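Local structure of creatinine amidohydrolase (3NO4) at residues F42-T47 against F125-G130. The protein probably hydrolyses non-peptide carbon-nitrogen bonds in amides, as a metal-dependent member of the creatininase superfamily. Sequence-based numbering, arbitrary orientation.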
ATOM      1  N   PHE A  42      13.007 -21.157   7.917  1.00 20.25           N
ATOM      2  CA  PHE A  42      12.035 -20.433   8.731  1.00 20.59           C
ATOM      3  C   PHE A  42      10.870 -21.309   9.153  1.00 21.18           C
ATOM      4  O   PHE A  42      10.178 -21.828   8.282  1.00 22.12           O
ATOM      5  CB  PHE A  42      11.517 -19.187   8.022  1.00 20.41           C
ATOM      6  CG  PHE A  42      12.463 -18.048   8.115  1.00 19.64           C
ATOM      7  CD1 PHE A  42      12.509 -17.275   9.266  1.00 20.48           C
ATOM      8  CD2 PHE A  42      13.344 -17.775   7.079  1.00 20.57           C
ATOM      9  CE1 PHE A  42      13.422 -16.241   9.392  1.00 19.99           C
ATOM     10  CE2 PHE A  42      14.267 -16.719   7.174  1.00 19.87           C
ATOM     11  CZ  PHE A  42      14.311 -15.963   8.354  1.00 19.54           C
ATOM     12  N   PRO A  43      10.644 -21.470  10.479  1.00 21.78           N
ATOM     13  CA  PRO A  43       9.370 -22.075  10.869  1.00 22.17           C
ATOM     14  C   PRO A  43       8.281 -21.015  10.727  1.00 20.83           C
ATOM     15  O   PRO A  43       8.498 -19.864  11.137  1.00 21.62           O
ATOM     16  CB  PRO A  43       9.585 -22.485  12.334  1.00 21.95           C
ATOM     17  CG  PRO A  43      10.927 -22.054  12.726  1.00 23.39           C
ATOM     18  CD  PRO A  43      11.483 -21.182  11.654  1.00 23.12           C
ATOM     19  N   ILE A  44       7.166 -21.380  10.118  1.00 20.38           N
ATOM     20  CA  ILE A  44       6.012 -20.501  10.009  1.00 19.77           C
ATOM     21  C   ILE A  44       4.760 -21.223  10.458  1.00 19.59           C
ATOM     22  O   ILE A  44       4.450 -22.288   9.964  1.00 21.61           O
ATOM     23  CB  ILE A  44       5.850 -19.809   8.616  1.00 19.70           C
ATOM     24  CG1 ILE A  44       4.669 -18.815   8.632  1.00 18.94           C
ATOM     25  CG2 ILE A  44       5.693 -20.817   7.487  1.00 19.37           C
ATOM     26  CD1 ILE A  44       4.595 -17.887   7.370  1.00 15.11           C
ATOM     27  N   GLY A  45       4.063 -20.648  11.427  1.00 20.11           N
ATOM     28  CA  GLY A  45       2.760 -21.159  11.852  1.00 20.81           C
ATOM     29  C   GLY A  45       1.653 -20.114  11.859  1.00 21.44           C
ATOM     30  O   GLY A  45       1.438 -19.373  10.869  1.00 21.01           O
ATOM     31  N   SER A  46       0.928 -20.093  12.969  1.00 21.51           N
ATOM     32  CA  SER A  46      -0.284 -19.315  13.116  1.00 21.33           C
ATOM     33  C   SER A  46      -0.684 -19.274  14.571  1.00 20.61           C
ATOM     34  O   SER A  46      -0.283 -20.151  15.363  1.00 21.23           O
ATOM     35  CB  SER A  46      -1.425 -19.949  12.292  1.00 21.97           C
ATOM     36  OG  SER A  46      -2.531 -19.072  12.239  1.00 24.66           O
ATOM     37  N   THR A  47      -1.483 -18.280  14.910  1.00 19.05           N
ATOM     38  CA  THR A  47      -2.057 -18.104  16.242  1.00 19.61           C
ATOM     39  C   THR A  47      -3.567 -18.125  16.017  1.00 19.95           C
ATOM     40  O   THR A  47      -4.137 -17.128  15.624  1.00 18.79           O
ATOM     41  CB  THR A  47      -1.576 -16.780  16.858  1.00 19.24           C
ATOM     42  OG1 THR A  47      -0.148 -16.797  16.903  1.00 19.67           O
ATOM     43  CG2 THR A  47      -2.153 -16.546  18.284  1.00 18.24           C
ATOM     44  N   PHE A 125      10.820 -22.635   4.085  1.00 20.61           N
ATOM     45  CA  PHE A 125       9.791 -22.297   5.065  1.00 20.08           C
ATOM     46  C   PHE A 125       9.096 -23.590   5.460  1.00 20.16           C
ATOM     47  O   PHE A 125       8.416 -24.191   4.621  1.00 18.80           O
ATOM     48  CB  PHE A 125       8.748 -21.337   4.519  1.00 20.00           C
ATOM     49  CG  PHE A 125       9.281 -19.952   4.295  1.00 19.91           C
ATOM     50  CD1 PHE A 125      10.030 -19.659   3.165  1.00 19.06           C
ATOM     51  CD2 PHE A 125       9.110 -18.968   5.261  1.00 21.83           C
ATOM     52  CE1 PHE A 125      10.561 -18.308   2.973  1.00 21.30           C
ATOM     53  CE2 PHE A 125       9.632 -17.661   5.070  1.00 20.59           C
ATOM     54  CZ  PHE A 125      10.352 -17.364   3.921  1.00 18.47           C
ATOM     55  N   ILE A 126       9.224 -23.979   6.732  1.00 19.73           N
ATOM     56  CA  ILE A 126       8.558 -25.188   7.233  1.00 20.40           C
ATOM     57  C   ILE A 126       7.311 -24.682   7.875  1.00 20.49           C
ATOM     58  O   ILE A 126       7.355 -23.979   8.896  1.00 18.65           O
ATOM     59  CB  ILE A 126       9.391 -25.966   8.202  1.00 21.26           C
ATOM     60  CG1 ILE A 126      10.584 -26.602   7.467  1.00 21.69           C
ATOM     61  CG2 ILE A 126       8.556 -27.052   8.878  1.00 22.57           C
ATOM     62  CD1 ILE A 126      11.645 -27.248   8.422  1.00 20.77           C
ATOM     63  N   ASN A 127       6.189 -25.034   7.257  1.00 20.59           N
ATOM     64  CA  ASN A 127       4.905 -24.424   7.555  1.00 20.99           C
ATOM     65  C   ASN A 127       3.979 -25.379   8.337  1.00 21.59           C
ATOM     66  O   ASN A 127       3.930 -26.569   8.076  1.00 23.04           O
ATOM     67  CB  ASN A 127       4.266 -23.970   6.252  1.00 19.90           C
ATOM     68  CG  ASN A 127       2.868 -23.420   6.435  1.00 20.00           C
ATOM     69  OD1 ASN A 127       2.615 -22.592   7.319  1.00 17.69           O
ATOM     70  ND2 ASN A 127       1.959 -23.854   5.576  1.00 16.55           N
ATOM     71  N   GLY A 128       3.238 -24.810   9.288  1.00 21.77           N
ATOM     72  CA  GLY A 128       2.286 -25.531  10.109  1.00 22.70           C
ATOM     73  C   GLY A 128       0.821 -25.209   9.860  1.00 22.40           C
ATOM     74  O   GLY A 128      -0.016 -25.822  10.484  1.00 22.57           O
ATOM     75  N   HIS A 129       0.513 -24.228   8.991  1.00 22.71           N
ATOM     76  CA  HIS A 129      -0.845 -23.714   8.791  1.00 22.52           C
ATOM     77  C   HIS A 129      -1.166 -23.665   7.285  1.00 22.14           C
ATOM     78  O   HIS A 129      -0.571 -22.874   6.560  1.00 22.10           O
ATOM     79  CB  HIS A 129      -0.980 -22.306   9.428  1.00 23.32           C
ATOM     80  CG  HIS A 129      -2.307 -21.662   9.184  1.00 24.58           C
ATOM     81  ND1 HIS A 129      -3.497 -22.317   9.417  1.00 28.54           N
ATOM     82  CD2 HIS A 129      -2.633 -20.436   8.708  1.00 23.92           C
ATOM     83  CE1 HIS A 129      -4.502 -21.534   9.057  1.00 29.82           C
ATOM     84  NE2 HIS A 129      -4.003 -20.377   8.649  1.00 28.72           N
ATOM     85  N   GLY A 130      -2.067 -24.537   6.842  1.00 21.59           N
ATOM     86  CA  GLY A 130      -2.584 -24.593   5.463  1.00 23.08           C
ATOM     87  C   GLY A 130      -2.979 -23.247   4.878  1.00 22.35           C
ATOM     88  O   GLY A 130      -2.691 -22.981   3.723  1.00 23.04           O
TER
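Three backbone hydrogen bonds join Phe42, Ile44, Ile126 and Gly128 in parallel register. Ile44 gives its N-H to Ile126 O almost straight (2.9 Å, 169° at the hydrogen), Ile126 N donates to Phe42 O, and Gly128 N reaches Ile44 O. Alpha-carbon C-H groups of Phe125 and Asn127 add weaker contacts to Phe42 O and Ile44 O.

Apolar packing covers the face carrying Phe42, Ile44 and Phe125. The Phe42 and Phe125 side chains run alongside each other; their rings are nearly parallel (planes at 23°) but strongly offset, and Phe42 CB touches Phe125 CD2 at 3.7 Å. Ile44 CG2 approaches Phe125 CB (4.3 Å), near the ring plane at its edge, and packs more closely on Asn127 CB (3.7 Å). Pro43 and Ile126, on the other face, pack on Ala67 of helix 58-74.

Polar contacts take over at and just past the C-terminal strand ends. Asn127, its CG anti to the backbone N (chi1 175°), turns its amide forward onto the backbone of His129: OD1 accepts from His129 N (3.1 Å), which stands above the carbonyl plane, in an Asx turn, and from Asn132 ND2, while ND2 binds His129 O and Asn164 OD1. Ser46 CB meets His129 CG at 3.7 Å, and Ser46 OG, hydrogen-bonded to Glu48, lies over one face of the His129 ring; His129 NE2 pairs with Met86 O. These are adjacent central strands of a parallel alpha/beta sheet, whose C-terminal loops border the nickel site of His50, Asp59 and Glu191, the nearest atom of the His129 side chain about 5 Å from the ion.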